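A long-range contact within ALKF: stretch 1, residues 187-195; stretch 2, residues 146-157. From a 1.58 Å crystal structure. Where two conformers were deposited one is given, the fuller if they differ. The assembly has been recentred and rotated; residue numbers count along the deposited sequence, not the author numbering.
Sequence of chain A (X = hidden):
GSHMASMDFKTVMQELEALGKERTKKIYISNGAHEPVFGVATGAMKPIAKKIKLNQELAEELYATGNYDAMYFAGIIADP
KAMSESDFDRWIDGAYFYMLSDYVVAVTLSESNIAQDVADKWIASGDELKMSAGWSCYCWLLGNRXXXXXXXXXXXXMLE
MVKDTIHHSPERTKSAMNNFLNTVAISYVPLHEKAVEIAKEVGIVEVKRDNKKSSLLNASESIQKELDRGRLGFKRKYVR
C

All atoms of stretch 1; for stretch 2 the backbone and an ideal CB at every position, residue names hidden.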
# COMPACT_ATOMS: atom_id res chain seq x y z
N SER A 187 9.04 -0.32 -13.27
CA SER A 187 9.64 -1.48 -12.64
C SER A 187 9.38 -2.83 -13.34
O SER A 187 9.92 -3.81 -12.87
CB SER A 187 9.21 -1.59 -11.18
OG SER A 187 9.63 -0.42 -10.44
N TYR A 188 8.59 -2.84 -14.39
CA TYR A 188 8.31 -4.08 -15.15
C TYR A 188 8.56 -3.86 -16.61
O TYR A 188 7.68 -3.65 -17.42
CB TYR A 188 6.83 -4.48 -14.87
CG TYR A 188 6.61 -5.92 -15.47
CD1 TYR A 188 7.20 -7.00 -14.90
CD2 TYR A 188 5.77 -6.04 -16.58
CE1 TYR A 188 6.95 -8.32 -15.49
CE2 TYR A 188 5.46 -7.28 -17.17
CZ TYR A 188 6.12 -8.39 -16.61
OH TYR A 188 5.86 -9.60 -17.21
N VAL A 189 9.86 -3.90 -16.94
CA VAL A 189 10.26 -3.52 -18.31
C VAL A 189 9.65 -4.31 -19.44
O VAL A 189 9.51 -3.76 -20.55
CB VAL A 189 11.79 -3.44 -18.51
CG1 VAL A 189 12.39 -2.42 -17.59
CG2 VAL A 189 12.48 -4.77 -18.35
N PRO A 190 9.22 -5.57 -19.20
CA PRO A 190 8.52 -6.18 -20.38
C PRO A 190 7.36 -5.45 -20.97
O PRO A 190 7.06 -5.56 -22.17
CB PRO A 190 8.18 -7.57 -19.87
CG PRO A 190 9.20 -7.86 -18.81
CD PRO A 190 9.37 -6.48 -18.07
N LEU A 191 6.67 -4.64 -20.17
CA LEU A 191 5.55 -3.89 -20.64
C LEU A 191 5.75 -2.38 -20.40
O LEU A 191 4.77 -1.62 -20.33
CB LEU A 191 4.26 -4.34 -19.87
CG LEU A 191 3.86 -5.76 -20.28
CD1 LEU A 191 2.75 -6.24 -19.41
CD2 LEU A 191 3.49 -5.84 -21.71
N HIS A 192 7.04 -1.97 -20.44
CA HIS A 192 7.30 -0.50 -20.35
C HIS A 192 6.54 0.30 -21.40
O HIS A 192 5.82 1.29 -21.06
CB HIS A 192 8.81 -0.22 -20.51
CG HIS A 192 9.06 1.23 -20.59
ND1 HIS A 192 9.53 1.94 -21.69
CD2 HIS A 192 8.77 2.15 -19.66
CE1 HIS A 192 9.60 3.24 -21.38
NE2 HIS A 192 9.15 3.37 -20.14
N GLU A 193 6.63 -0.10 -22.68
CA GLU A 193 6.01 0.73 -23.71
C GLU A 193 4.50 0.73 -23.61
O GLU A 193 3.90 1.79 -23.78
CB GLU A 193 6.48 0.26 -25.10
CG GLU A 193 8.03 0.30 -25.20
CD GLU A 193 8.78 -0.91 -24.40
OE1 GLU A 193 8.19 -2.06 -23.99
OE2 GLU A 193 10.04 -0.65 -24.17
N LYS A 194 3.88 -0.43 -23.29
CA LYS A 194 2.41 -0.46 -23.22
C LYS A 194 1.93 0.41 -22.05
O LYS A 194 0.90 1.02 -22.17
CB LYS A 194 1.93 -1.90 -23.02
CG LYS A 194 0.45 -2.04 -22.92
CD LYS A 194 -0.02 -3.53 -22.78
CE LYS A 194 -1.52 -3.53 -22.78
NZ LYS A 194 -2.09 -3.57 -24.17
N ALA A 195 2.67 0.36 -20.93
CA ALA A 195 2.23 1.14 -19.75
C ALA A 195 2.28 2.65 -20.04
O ALA A 195 1.42 3.43 -19.61
CB ALA A 195 3.07 0.78 -18.48
N UNK A 146 11.55 -10.31 -8.74
CA UNK A 146 12.04 -10.33 -10.10
C UNK A 146 10.88 -10.45 -11.12
O UNK A 146 9.76 -10.90 -10.82
CB UNK A 146 13.03 -11.49 -10.27
N UNK A 147 11.13 -9.99 -12.34
CA UNK A 147 10.12 -9.97 -13.31
C UNK A 147 9.48 -11.33 -13.59
O UNK A 147 8.30 -11.43 -13.96
CB UNK A 147 10.70 -9.38 -14.60
N UNK A 148 10.30 -12.39 -13.48
CA UNK A 148 9.78 -13.74 -13.71
C UNK A 148 8.77 -14.24 -12.66
O UNK A 148 8.12 -15.29 -12.88
CB UNK A 148 10.96 -14.72 -13.77
N UNK A 149 8.55 -13.45 -11.61
CA UNK A 149 7.48 -13.76 -10.67
C UNK A 149 6.14 -13.43 -11.25
O UNK A 149 5.13 -13.82 -10.62
CB UNK A 149 7.68 -13.01 -9.35
N UNK A 150 6.05 -12.78 -12.42
CA UNK A 150 4.76 -12.37 -12.99
C UNK A 150 4.54 -12.90 -14.36
O UNK A 150 5.51 -13.03 -15.15
CB UNK A 150 4.65 -10.84 -13.03
N UNK A 151 3.30 -13.26 -14.63
CA UNK A 151 2.87 -13.60 -15.97
C UNK A 151 2.73 -12.29 -16.78
O UNK A 151 1.95 -11.38 -16.37
CB UNK A 151 1.56 -14.38 -15.94
N UNK A 152 3.45 -12.14 -17.91
CA UNK A 152 3.38 -10.91 -18.72
C UNK A 152 1.97 -10.72 -19.27
O UNK A 152 1.41 -9.63 -19.27
CB UNK A 152 4.39 -10.96 -19.87
N UNK A 153 1.29 -11.82 -19.68
CA UNK A 153 -0.05 -11.62 -20.13
C UNK A 153 -1.02 -11.19 -18.99
O UNK A 153 -1.91 -10.42 -19.27
CB UNK A 153 -0.54 -12.91 -20.79
N UNK A 154 -0.83 -11.65 -17.75
CA UNK A 154 -1.68 -11.23 -16.65
C UNK A 154 -1.45 -9.71 -16.43
O UNK A 154 -2.45 -8.99 -16.29
CB UNK A 154 -1.38 -12.04 -15.39
N UNK A 155 -0.16 -9.30 -16.37
CA UNK A 155 0.06 -7.83 -16.16
C UNK A 155 -0.50 -7.02 -17.30
O UNK A 155 -1.09 -5.96 -17.12
CB UNK A 155 1.55 -7.51 -16.01
N UNK A 156 -0.37 -7.50 -18.57
CA UNK A 156 -0.94 -6.78 -19.66
C UNK A 156 -2.46 -6.64 -19.55
O UNK A 156 -3.02 -5.56 -19.82
CB UNK A 156 -0.56 -7.47 -20.97
N UNK A 157 -3.11 -7.74 -19.15
CA UNK A 157 -4.57 -7.71 -19.02
C UNK A 157 -4.97 -6.74 -17.87
O UNK A 157 -5.99 -6.02 -17.98
CB UNK A 157 -5.11 -9.12 -18.76

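At position 146 the CA-to-CB bond points away and nothing of stretch 1 lies near the ideal CB, so almost any residue would serve, a polar one most naturally; it is Lys-146.

Position 147 is different. Its CB points toward stretch 1, 4.0 Å from Tyr-188 CE1, and beyond it lie the carbonyl of Ser-187 and the amide of Val-189. A short polar side chain could reach this backbone, directly or through water; a small apolar one could simply cover the ring. The residue is Asp-147. Its OD1 lies 3.3 Å from Tyr-188 CD1 and OD2 3.4 Å from Pro-190 CD. Water 1 completes the link: it donates to Asp-147 OD2 (2.7 Å) and to Ser-187 O (2.8 Å), and accepts from Val-189 N (2.9 Å). Asp-147 OD1 and Ser-187 O, 3.5 Å apart, are both acceptors and do not bond to each other; the water, able to donate to both sides, joins the carboxylate to the carbonyl.

Positions 148 and 149, in a 3-10 segment, meet no atom of stretch 1 and restrict little; they are Asn-148 and Ala-149.

At 150 the extended backbone aims CB toward the tyrosine, 4.2 Å from Tyr-188 CE1, favouring an apolar residue, aliphatic or aromatic. Phe-150 brings its CB to 4.1 Å from Tyr-188 CE1. Its carbonyl also matters: water 2 donates to Phe-150 O (2.8 Å) and lies 2.7 Å from Tyr-188 OH, hydrogen-bonded to both.

Position 151 points away and immediately precedes a helix, where Ser, Thr, Asp or Asn can cap free amides. Ser-151 does so, its OG accepting from the backbone N of position 154 at 3.1 Å.

At 152 the ideal CB is 3.3 Å from Tyr-188 OH, with Pro-190 and Leu-191 farther along. A long, flexible side chain could pass over them and end in a polar group. Glu-152, with chi1 and chi2 both t, places OE1 3.6 Å from Pro-190 CB, while water 3 donates to Glu-152 OE2 (2.5 Å) and Pro-190 O (2.6 Å).

Positions 153 and 154 do not touch stretch 1, and polar residues suit them: Ser-153 and Lys-154.

At 155, CB points toward Leu-191 CD1 (3.8 Å) and Tyr-188 CE2 (4.1 Å), a setting for Val, Ile or Leu. The closest contacts of Ile-155 are through CG2, 3.7 Å from Leu-191 CD1 and 4.0 Å from Tyr-188 CD2.

At 156 CB points sideways, close to Leu-191 CD1 and the aliphatic part of Lys-194, so a small residue fits readily. Ser-156 packs CB 3.8 Å from Leu-191 CD1 and sets OG 3.5 Å from Lys-194 CE.

Position 157 points away, leaving its choice free; it is Asp-157.

Stretch 2, residues 146-157: KDNAFSESKISD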
# COMPACT_ATOMS: atom_id res chain seq x y z
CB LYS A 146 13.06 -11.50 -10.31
CG LYS A 146 13.99 -11.75 -9.10
CD LYS A 146 15.01 -12.92 -9.34
CE LYS A 146 16.35 -12.71 -8.66
NZ LYS A 146 17.05 -11.50 -9.17
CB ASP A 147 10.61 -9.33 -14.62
CG ASP A 147 10.80 -7.82 -14.50
OD1 ASP A 147 10.24 -7.22 -13.54
OD2 ASP A 147 11.43 -7.29 -15.43
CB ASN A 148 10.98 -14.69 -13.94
CG ASN A 148 11.65 -15.13 -12.66
OD1 ASN A 148 11.64 -14.46 -11.64
ND2 ASN A 148 12.26 -16.31 -12.70
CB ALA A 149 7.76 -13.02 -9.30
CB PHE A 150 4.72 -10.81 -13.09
CG PHE A 150 5.10 -10.16 -11.81
CD1 PHE A 150 4.15 -9.95 -10.81
CD2 PHE A 150 6.41 -9.82 -11.55
CE1 PHE A 150 4.50 -9.36 -9.55
CE2 PHE A 150 6.76 -9.23 -10.38
CZ PHE A 150 5.83 -8.99 -9.33
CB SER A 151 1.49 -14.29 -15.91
OG SER A 151 0.90 -14.20 -17.16
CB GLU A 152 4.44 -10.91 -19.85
CG GLU A 152 4.36 -9.75 -20.72
CD GLU A 152 5.42 -9.71 -21.84
OE1 GLU A 152 6.53 -10.29 -21.62
OE2 GLU A 152 5.12 -9.14 -22.90
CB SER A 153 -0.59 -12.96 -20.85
OG SER A 153 -0.60 -13.97 -19.92
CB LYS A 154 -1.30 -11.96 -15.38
CG LYS A 154 -2.28 -11.69 -14.25
CD LYS A 154 -1.69 -12.38 -12.95
CE LYS A 154 -2.63 -12.46 -11.87
NZ LYS A 154 -1.84 -13.15 -10.77
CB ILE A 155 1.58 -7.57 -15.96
CG1 ILE A 155 2.15 -8.31 -14.77
CG2 ILE A 155 1.85 -6.01 -15.84
CD1 ILE A 155 1.48 -8.06 -13.40
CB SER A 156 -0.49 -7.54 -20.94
OG SER A 156 -1.00 -6.89 -22.08
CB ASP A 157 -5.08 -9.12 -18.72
CG ASP A 157 -5.06 -10.05 -19.91
OD1 ASP A 157 -4.90 -9.59 -21.02
OD2 ASP A 157 -5.29 -11.26 -19.62
O HOH W 1 11.71 -4.70 -14.80
O HOH W 2 7.49 -11.70 -16.69
O HOH W 3 5.94 -7.02 -24.04
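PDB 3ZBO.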